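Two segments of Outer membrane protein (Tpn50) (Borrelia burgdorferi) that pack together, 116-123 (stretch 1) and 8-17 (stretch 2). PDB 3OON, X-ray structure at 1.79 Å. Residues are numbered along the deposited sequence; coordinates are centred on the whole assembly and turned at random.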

# COMPACT_ATOMS: atom_id res chain seq x y z
N ARG A 116 -8.12 -3.35 13.56
CA ARG A 116 -7.25 -3.89 12.53
C ARG A 116 -8.03 -4.83 11.61
O ARG A 116 -8.80 -5.67 12.07
CB ARG A 116 -6.08 -4.65 13.17
CG ARG A 116 -5.10 -3.76 13.97
CD ARG A 116 -4.03 -4.61 14.66
NE ARG A 116 -3.67 -5.77 13.85
CZ ARG A 116 -3.86 -7.05 14.20
NH1 ARG A 116 -4.40 -7.36 15.37
NH2 ARG A 116 -3.50 -8.01 13.36
N VAL A 117 -7.81 -4.64 10.31
CA VAL A 117 -8.31 -5.55 9.28
C VAL A 117 -7.13 -5.80 8.35
O VAL A 117 -6.32 -4.91 8.09
CB VAL A 117 -9.50 -4.98 8.45
CG1 VAL A 117 -10.05 -6.04 7.48
CG2 VAL A 117 -10.63 -4.52 9.33
N GLU A 118 -7.03 -7.03 7.87
CA GLU A 118 -6.05 -7.34 6.87
C GLU A 118 -6.79 -7.96 5.72
O GLU A 118 -7.76 -8.69 5.92
CB GLU A 118 -4.99 -8.31 7.39
CG GLU A 118 -4.07 -7.73 8.45
CD GLU A 118 -4.56 -8.03 9.85
OE1 GLU A 118 -4.96 -9.20 10.11
OE2 GLU A 118 -4.55 -7.09 10.69
N ILE A 119 -6.33 -7.64 4.51
CA ILE A 119 -6.79 -8.31 3.32
C ILE A 119 -5.55 -8.78 2.56
O ILE A 119 -4.63 -7.99 2.30
CB ILE A 119 -7.62 -7.39 2.42
CG1 ILE A 119 -8.91 -6.96 3.12
CG2 ILE A 119 -7.94 -8.09 1.09
CD1 ILE A 119 -9.76 -5.95 2.34
N THR A 120 -5.50 -10.06 2.24
CA THR A 120 -4.38 -10.61 1.48
C THR A 120 -4.81 -10.95 0.06
O THR A 120 -5.77 -11.70 -0.14
CB THR A 120 -3.77 -11.83 2.18
OG1 THR A 120 -3.35 -11.45 3.50
CG2 THR A 120 -2.55 -12.36 1.41
N ILE A 121 -4.11 -10.40 -0.92
CA ILE A 121 -4.31 -10.79 -2.32
C ILE A 121 -3.54 -12.08 -2.48
O ILE A 121 -2.31 -12.09 -2.49
CB ILE A 121 -3.82 -9.72 -3.31
CG1 ILE A 121 -4.48 -8.37 -3.00
CG2 ILE A 121 -4.15 -10.14 -4.75
CD1 ILE A 121 -3.86 -7.18 -3.74
N LEU A 122 -4.28 -13.19 -2.56
CA LEU A 122 -3.68 -14.52 -2.54
C LEU A 122 -3.03 -14.84 -3.87
O LEU A 122 -3.59 -14.56 -4.92
CB LEU A 122 -4.72 -15.58 -2.18
CG LEU A 122 -5.44 -15.41 -0.84
CD1 LEU A 122 -6.56 -16.43 -0.73
CD2 LEU A 122 -4.46 -15.53 0.36
N ASN A 123 -1.85 -15.44 -3.79
CA ASN A 123 -1.08 -15.82 -4.97
C ASN A 123 -1.85 -16.65 -5.99
O ASN A 123 -1.94 -16.27 -7.17
CB ASN A 123 0.19 -16.54 -4.55
CG ASN A 123 1.38 -15.62 -4.51
OD1 ASN A 123 1.80 -15.17 -3.44
ND2 ASN A 123 1.95 -15.33 -5.68
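Stretch 2, residues 8-17: KNNKGINLSF

Stretch 2 lies against stretch 1 as the neighbouring strand of an antiparallel β-sheet, joined by a ladder of backbone hydrogen bonds and by apolar side chains along one face. Residues 12-17 are extended and run against strand 116-122, the two N-to-C directions differing by 162° and the axes approaching to 4.4 Å. The register pairs Val117 with Phe17, Glu118 with Ser16, Ile119 with Leu15, Thr120 with Asn14, Ile121 with Ile13 and Leu122 with Gly12.

Alternate pairs bond in both directions. Val117 N to Phe17 O and Phe17 N to Val117 O are both 3.2 Å; Ile119 N reaches Leu15 O at 2.9 Å, and Leu15 N reaches Ile119 O at 2.7 Å; Ile121 N lies 2.8 Å from Ile13 O, and Ile13 N 3.0 Å from Ile121 O. Asn123 N extends the ladder to Lys11 O at 3.2 Å. Between these rungs the chains draw closer, with Thr120 CA 4.4 Å from Asn14 CA, and CA-H...O contacts form, such as Glu118 CA to Leu15 O at 3.3 Å.

Val117, Ile119, Ile121, Ile13, Leu15 and Phe17 share one face. There Val117 CB meets Phe17 CE1 at 3.6 Å, Ile119 CD1 sits at the ring edge 3.8 Å from Phe17 CZ, and Ile121 CB lies 4.2 Å from Ile13 CB. The other face carries Glu118, Thr120, Asn14 and Ser16; Glu118 CG approaches Ser16 CB to 4.1 Å, and Thr120 OG1 is 3.3 Å from Asn14 OD1.

Gly12 CA comes within 3.2 Å of Ile121 O, and an ideal CB on Gly12 would clash with that oxygen. Its phi/psi of 150/-146° independently calls for glycine. Before it, Asn9 OD1 accepts a hydrogen bond from Lys11 N at 2.9 Å, bracing the turn that leads into the strand.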

# COMPACT_ATOMS: atom_id res chain seq x y z
N LYS A 8 4.56 -7.77 1.10
CA LYS A 8 4.45 -9.11 0.55
C LYS A 8 4.76 -10.14 1.64
O LYS A 8 5.58 -9.90 2.54
CB LYS A 8 5.40 -9.27 -0.64
CG LYS A 8 5.21 -10.55 -1.44
CD LYS A 8 5.53 -10.32 -2.91
CE LYS A 8 5.78 -11.64 -3.64
NZ LYS A 8 5.79 -11.45 -5.11
N ASN A 9 4.06 -11.27 1.57
CA ASN A 9 4.44 -12.43 2.36
C ASN A 9 4.34 -13.71 1.52
O ASN A 9 4.12 -13.65 0.31
CB ASN A 9 3.67 -12.51 3.70
CG ASN A 9 2.17 -12.65 3.52
OD1 ASN A 9 1.69 -13.15 2.52
ND2 ASN A 9 1.42 -12.22 4.53
N ASN A 10 4.55 -14.85 2.17
CA ASN A 10 4.46 -16.14 1.49
C ASN A 10 3.06 -16.46 0.96
O ASN A 10 2.91 -17.28 0.05
CB ASN A 10 4.94 -17.24 2.44
CG ASN A 10 4.30 -17.14 3.81
OD1 ASN A 10 3.15 -17.55 3.99
ND2 ASN A 10 5.02 -16.60 4.77
N LYS A 11 2.04 -15.80 1.52
CA LYS A 11 0.63 -16.01 1.14
C LYS A 11 0.18 -15.16 -0.05
O LYS A 11 -0.77 -15.51 -0.75
CB LYS A 11 -0.29 -15.73 2.33
CG LYS A 11 -0.01 -16.56 3.58
CD LYS A 11 -0.72 -15.99 4.81
CE LYS A 11 -2.18 -16.40 4.85
NZ LYS A 11 -2.76 -16.27 6.21
N GLY A 12 0.85 -14.03 -0.25
CA GLY A 12 0.49 -13.07 -1.28
C GLY A 12 0.85 -11.65 -0.89
O GLY A 12 1.86 -11.42 -0.21
N ILE A 13 0.03 -10.70 -1.31
CA ILE A 13 0.26 -9.30 -1.00
C ILE A 13 -0.68 -8.92 0.13
O ILE A 13 -1.90 -8.90 -0.04
CB ILE A 13 0.03 -8.40 -2.24
CG1 ILE A 13 0.94 -8.82 -3.40
CG2 ILE A 13 0.24 -6.94 -1.88
CD1 ILE A 13 0.61 -8.14 -4.73
N ASN A 14 -0.11 -8.60 1.30
CA ASN A 14 -0.88 -8.21 2.48
C ASN A 14 -1.21 -6.72 2.49
O ASN A 14 -0.32 -5.87 2.32
CB ASN A 14 -0.08 -8.57 3.74
CG ASN A 14 -0.90 -8.44 5.01
OD1 ASN A 14 -1.61 -9.38 5.42
ND2 ASN A 14 -0.78 -7.31 5.67
N LEU A 15 -2.49 -6.41 2.68
CA LEU A 15 -2.97 -5.04 2.84
C LEU A 15 -3.41 -4.89 4.29
O LEU A 15 -4.40 -5.50 4.72
CB LEU A 15 -4.15 -4.75 1.90
CG LEU A 15 -4.05 -5.14 0.42
CD1 LEU A 15 -5.30 -4.67 -0.34
CD2 LEU A 15 -2.80 -4.56 -0.20
N SER A 16 -2.67 -4.12 5.07
CA SER A 16 -3.06 -3.92 6.46
C SER A 16 -3.48 -2.47 6.67
O SER A 16 -2.86 -1.53 6.18
CB SER A 16 -1.96 -4.36 7.43
OG SER A 16 -0.89 -3.46 7.44
N PHE A 17 -4.59 -2.30 7.38
CA PHE A 17 -5.17 -0.98 7.56
C PHE A 17 -6.06 -1.01 8.79
O PHE A 17 -6.23 -2.06 9.42
CB PHE A 17 -5.97 -0.57 6.31
CG PHE A 17 -6.97 -1.59 5.87
CD1 PHE A 17 -8.29 -1.50 6.26
CD2 PHE A 17 -6.58 -2.67 5.07
CE1 PHE A 17 -9.23 -2.47 5.86
CE2 PHE A 17 -7.50 -3.64 4.67
CZ PHE A 17 -8.83 -3.53 5.06
O HOH W 1 1.84 -18.18 -2.00